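Local coordinates for Sn-glycerol-3-phosphate ABC transporter substrate-binding protein UspB (Mycobacterium tuberculosis, PDB 4MFI), which binds glycerophosphocholine outside the cytoplasmic membrane and, as the substrate-binding subunit, probably delivers it to an ATP-binding cassette importer, at residues A[200-212]-A[390-402]. Numbering follows the deposited sequence. Where two conformers were deposited one is given.
Sequences WANADLISWTFQG and GGDRIISAGLESI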
loop_
_atom_site.group_PDB
_atom_site.type_symbol
_atom_site.label_atom_id
_atom_site.label_comp_id
_atom_site.label_asym_id
_atom_site.label_seq_id
_atom_site.Cartn_x
_atom_site.Cartn_y
_atom_site.Cartn_z
ATOM N N TRP A 200 16.197 -6.647 2.005
ATOM C CA TRP A 200 15.236 -5.726 2.610
ATOM C C TRP A 200 15.233 -4.437 1.813
ATOM O O TRP A 200 16.287 -3.964 1.389
ATOM C CB TRP A 200 15.645 -5.393 4.048
ATOM C CG TRP A 200 15.546 -6.539 5.012
ATOM C CD1 TRP A 200 16.578 -7.284 5.517
ATOM C CD2 TRP A 200 14.347 -7.057 5.606
ATOM N NE1 TRP A 200 16.093 -8.240 6.375
ATOM C CE2 TRP A 200 14.728 -8.117 6.457
ATOM C CE3 TRP A 200 12.991 -6.733 5.495
ATOM C CZ2 TRP A 200 13.802 -8.859 7.186
ATOM C CZ3 TRP A 200 12.070 -7.468 6.227
ATOM C CH2 TRP A 200 12.479 -8.522 7.057
ATOM N N ALA A 201 14.057 -3.836 1.644
ATOM C CA ALA A 201 13.968 -2.552 0.960
ATOM C C ALA A 201 14.790 -1.487 1.684
ATOM O O ALA A 201 15.029 -1.583 2.896
ATOM C CB ALA A 201 12.525 -2.107 0.881
ATOM N N ASN A 202 15.195 -0.457 0.943
ATOM C CA ASN A 202 15.881 0.688 1.539
ATOM C C ASN A 202 14.881 1.703 2.095
ATOM O O ASN A 202 13.695 1.392 2.242
ATOM C CB ASN A 202 16.870 1.329 0.555
ATOM C CG ASN A 202 16.189 2.024 -0.617
ATOM O OD1 ASN A 202 14.967 2.217 -0.644
ATOM N ND2 ASN A 202 16.994 2.431 -1.587
ATOM N N ALA A 203 15.343 2.913 2.387
ATOM C CA ALA A 203 14.491 3.892 3.063
ATOM C C ALA A 203 13.289 4.354 2.243
ATOM O O ALA A 203 12.413 5.042 2.763
ATOM C CB ALA A 203 15.310 5.089 3.517
ATOM N N ASP A 204 13.236 4.001 0.964
ATOM C CA ASP A 204 12.054 4.361 0.189
ATOM C C ASP A 204 10.833 3.481 0.450
ATOM O O ASP A 204 9.714 3.869 0.106
ATOM C CB ASP A 204 12.368 4.405 -1.304
ATOM C CG ASP A 204 12.945 5.744 -1.737
ATOM O OD1 ASP A 204 12.633 6.774 -1.094
ATOM O OD2 ASP A 204 13.703 5.765 -2.727
ATOM N N LEU A 205 11.032 2.311 1.057
ATOM C CA LEU A 205 9.919 1.384 1.258
ATOM C C LEU A 205 9.959 0.567 2.546
ATOM O O LEU A 205 8.990 -0.115 2.874
ATOM C CB LEU A 205 9.810 0.430 0.066
ATOM C CG LEU A 205 8.417 -0.110 -0.243
ATOM C CD1 LEU A 205 7.480 1.029 -0.593
ATOM C CD2 LEU A 205 8.482 -1.110 -1.378
ATOM N N ILE A 206 11.063 0.620 3.281
ATOM C CA ILE A 206 11.234 -0.309 4.395
ATOM C C ILE A 206 10.222 -0.117 5.542
ATOM O O ILE A 206 9.797 -1.097 6.144
ATOM C CB ILE A 206 12.700 -0.326 4.915
ATOM C CG1 ILE A 206 12.939 -1.475 5.904
ATOM C CG2 ILE A 206 13.055 1.008 5.553
ATOM C CD1 ILE A 206 12.702 -2.853 5.307
ATOM N N SER A 207 9.794 1.112 5.839
ATOM C CA SER A 207 8.772 1.219 6.890
ATOM C C SER A 207 7.469 0.538 6.487
ATOM O O SER A 207 6.723 0.067 7.341
ATOM C CB SER A 207 8.505 2.658 7.343
ATOM O OG SER A 207 7.838 3.404 6.339
ATOM N N TRP A 208 7.204 0.466 5.185
ATOM C CA TRP A 208 6.030 -0.252 4.699
ATOM C C TRP A 208 6.206 -1.762 4.792
ATOM O O TRP A 208 5.347 -2.455 5.341
ATOM C CB TRP A 208 5.733 0.158 3.258
ATOM C CG TRP A 208 4.420 -0.322 2.717
ATOM C CD1 TRP A 208 3.173 -0.079 3.230
ATOM C CD2 TRP A 208 4.218 -1.073 1.514
ATOM N NE1 TRP A 208 2.212 -0.649 2.428
ATOM C CE2 TRP A 208 2.828 -1.263 1.366
ATOM C CE3 TRP A 208 5.082 -1.611 0.545
ATOM C CZ2 TRP A 208 2.279 -1.953 0.283
ATOM C CZ3 TRP A 208 4.537 -2.306 -0.523
ATOM C CH2 TRP A 208 3.147 -2.470 -0.648
ATOM N N THR A 209 7.315 -2.274 4.260
ATOM C CA THR A 209 7.511 -3.723 4.212
ATOM C C THR A 209 7.859 -4.334 5.568
ATOM O O THR A 209 7.531 -5.495 5.815
ATOM C CB THR A 209 8.565 -4.158 3.176
ATOM O OG1 THR A 209 9.838 -3.612 3.531
ATOM C CG2 THR A 209 8.174 -3.713 1.764
ATOM N N PHE A 210 8.507 -3.580 6.449
ATOM C CA PHE A 210 8.844 -4.094 7.784
ATOM C C PHE A 210 7.618 -4.177 8.682
ATOM O O PHE A 210 7.623 -4.875 9.694
ATOM C CB PHE A 210 9.924 -3.214 8.439
ATOM C CG PHE A 210 10.279 -3.618 9.851
ATOM C CD1 PHE A 210 11.074 -4.726 10.095
ATOM C CD2 PHE A 210 9.823 -2.867 10.934
ATOM C CE1 PHE A 210 11.398 -5.092 11.397
ATOM C CE2 PHE A 210 10.146 -3.227 12.236
ATOM C CZ PHE A 210 10.935 -4.341 12.467
ATOM N N GLN A 211 6.562 -3.459 8.314
ATOM C CA GLN A 211 5.356 -3.430 9.119
ATOM C C GLN A 211 4.822 -4.836 9.359
ATOM O O GLN A 211 4.361 -5.160 10.457
ATOM C CB GLN A 211 4.300 -2.602 8.395
ATOM C CG GLN A 211 3.750 -1.508 9.240
ATOM C CD GLN A 211 2.748 -0.616 8.537
ATOM O OE1 GLN A 211 1.943 0.032 9.198
ATOM N NE2 GLN A 211 2.804 -0.555 7.198
ATOM N N GLY A 212 4.907 -5.669 8.327
ATOM C CA GLY A 212 4.425 -7.034 8.409
ATOM C C GLY A 212 5.164 -7.887 9.423
ATOM O O GLY A 212 4.538 -8.422 10.342
ATOM N N GLY A 390 5.307 12.658 8.107
ATOM C CA GLY A 390 6.632 12.113 7.865
ATOM C C GLY A 390 6.981 10.806 8.566
ATOM O O GLY A 390 8.125 10.362 8.491
ATOM N N GLY A 391 6.018 10.177 9.237
ATOM C CA GLY A 391 6.323 8.988 10.013
ATOM C C GLY A 391 6.921 7.866 9.176
ATOM O O GLY A 391 7.849 7.162 9.609
ATOM N N ASP A 392 6.390 7.688 7.972
ATOM C CA ASP A 392 6.953 6.709 7.053
ATOM C C ASP A 392 8.424 6.970 6.766
ATOM O O ASP A 392 9.234 6.046 6.772
ATOM C CB ASP A 392 6.161 6.670 5.744
ATOM C CG ASP A 392 6.182 7.987 4.997
ATOM O OD1 ASP A 392 5.977 9.042 5.636
ATOM O OD2 ASP A 392 6.412 7.973 3.765
ATOM N N ARG A 393 8.774 8.235 6.542
ATOM C CA ARG A 393 10.133 8.588 6.156
ATOM C C ARG A 393 11.101 8.513 7.338
ATOM O O ARG A 393 12.250 8.076 7.196
ATOM C CB ARG A 393 10.156 9.991 5.541
ATOM C CG ARG A 393 9.211 10.179 4.337
ATOM C CD ARG A 393 9.535 9.260 3.167
ATOM N NE ARG A 393 10.948 9.321 2.791
ATOM C CZ ARG A 393 11.470 8.690 1.742
ATOM N NH1 ARG A 393 10.692 7.960 0.948
ATOM N NH2 ARG A 393 12.768 8.787 1.482
ATOM N N ILE A 394 10.635 8.955 8.499
ATOM C CA ILE A 394 11.462 8.950 9.702
ATOM C C ILE A 394 11.707 7.516 10.193
ATOM O O ILE A 394 12.836 7.142 10.522
ATOM C CB ILE A 394 10.817 9.819 10.807
ATOM C CG1 ILE A 394 10.768 11.284 10.352
ATOM C CG2 ILE A 394 11.555 9.667 12.130
ATOM C CD1 ILE A 394 9.921 12.180 11.245
ATOM N N ILE A 395 10.660 6.697 10.225
ATOM C CA ILE A 395 10.839 5.289 10.579
ATOM C C ILE A 395 11.738 4.572 9.562
ATOM O O ILE A 395 12.632 3.805 9.942
ATOM C CB ILE A 395 9.483 4.574 10.736
ATOM C CG1 ILE A 395 8.726 5.165 11.936
ATOM C CG2 ILE A 395 9.678 3.074 10.912
ATOM C CD1 ILE A 395 7.253 4.758 12.024
ATOM N N SER A 396 11.522 4.829 8.274
ATOM C CA SER A 396 12.366 4.225 7.247
ATOM C C SER A 396 13.825 4.607 7.406
ATOM O O SER A 396 14.703 3.761 7.226
ATOM C CB SER A 396 11.905 4.602 5.843
ATOM O OG SER A 396 10.747 3.880 5.480
ATOM N N ALA A 397 14.094 5.875 7.717
ATOM C CA ALA A 397 15.478 6.301 7.886
ATOM C C ALA A 397 16.133 5.560 9.042
ATOM O O ALA A 397 17.299 5.178 8.962
ATOM C CB ALA A 397 15.556 7.811 8.097
ATOM N N GLY A 398 15.377 5.333 10.114
ATOM C CA GLY A 398 15.901 4.597 11.251
ATOM C C GLY A 398 16.190 3.145 10.916
ATOM O O GLY A 398 17.243 2.613 11.268
ATOM N N LEU A 399 15.256 2.499 10.229
ATOM C CA LEU A 399 15.469 1.123 9.796
ATOM C C LEU A 399 16.650 1.025 8.832
ATOM O O LEU A 399 17.425 0.063 8.886
ATOM C CB LEU A 399 14.197 0.566 9.160
ATOM C CG LEU A 399 13.067 0.316 10.160
ATOM C CD1 LEU A 399 11.732 0.147 9.436
ATOM C CD2 LEU A 399 13.374 -0.907 11.025
ATOM N N GLU A 400 16.810 2.022 7.964
ATOM C CA GLU A 400 17.930 1.996 7.035
ATOM C C GLU A 400 19.263 2.174 7.770
ATOM O O GLU A 400 20.263 1.578 7.383
ATOM C CB GLU A 400 17.768 3.035 5.923
ATOM C CG GLU A 400 18.703 2.783 4.746
ATOM C CD GLU A 400 18.633 3.875 3.698
ATOM O OE1 GLU A 400 19.082 5.006 3.985
ATOM O OE2 GLU A 400 18.134 3.606 2.581
ATOM N N SER A 401 19.266 2.984 8.827
ATOM C CA SER A 401 20.463 3.176 9.645
ATOM C C SER A 401 20.852 1.885 10.371
ATOM O O SER A 401 22.029 1.528 10.443
ATOM C CB SER A 401 20.227 4.296 10.659
ATOM O OG SER A 401 21.370 4.517 11.465
ATOM N N ILE A 402 19.854 1.189 10.907
ATOM C CA ILE A 402 20.070 -0.115 11.526
ATOM C C ILE A 402 20.629 -1.088 10.486
ATOM O O ILE A 402 21.604 -1.803 10.742
ATOM C CB ILE A 402 18.763 -0.657 12.146
ATOM C CG1 ILE A 402 18.352 0.209 13.344
ATOM C CG2 ILE A 402 18.910 -2.106 12.576
ATOM C CD1 ILE A 402 16.884 0.036 13.742
HETATM O O HOH W 1 9.784 5.530 3.372
#
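L399 lays its CD2 methyl over one face of the F210 ring, a CH-pi contact 4.1 Å from the centroid. L399 CB meets I206 CG2 at 3.8 Å. Beside this apolar patch helices 206-209 and 391-405 approach to 4.7 Å between S207 CA and S396 CA, and two serines fill the interface. S396 OG accepts from S207 N at 2.9 Å and itself donates to D392 O one turn back; that carbonyl also takes S396 N, from the opposite face of its plane. With chi1 at 70°, S207 OG sits between its own backbone N and carbonyl carbon, 3.0 Å from D392 O, and is also held by R385 of helix 383-386. Along helix 391-405, residues before and after S396 hold the loop that leads into helix 206-209. E400, its chain extended, brings OE2 to A203 N at 2.9 Å, met from above the carboxylate plane. R393, bent at chi2 and chi3, forms an end-on salt bridge, NH1 (3.1 Å) and NH2 both donating to D204 OD1, which lies in the guanidinium plane. N202 OD1 accepts from D204 N, closing an Asx turn in the loop between strand 198-201 and helix 206-209, docked on helix 391-405 within the alpha/beta architecture of periplasmic-binding-protein-type solute receptors.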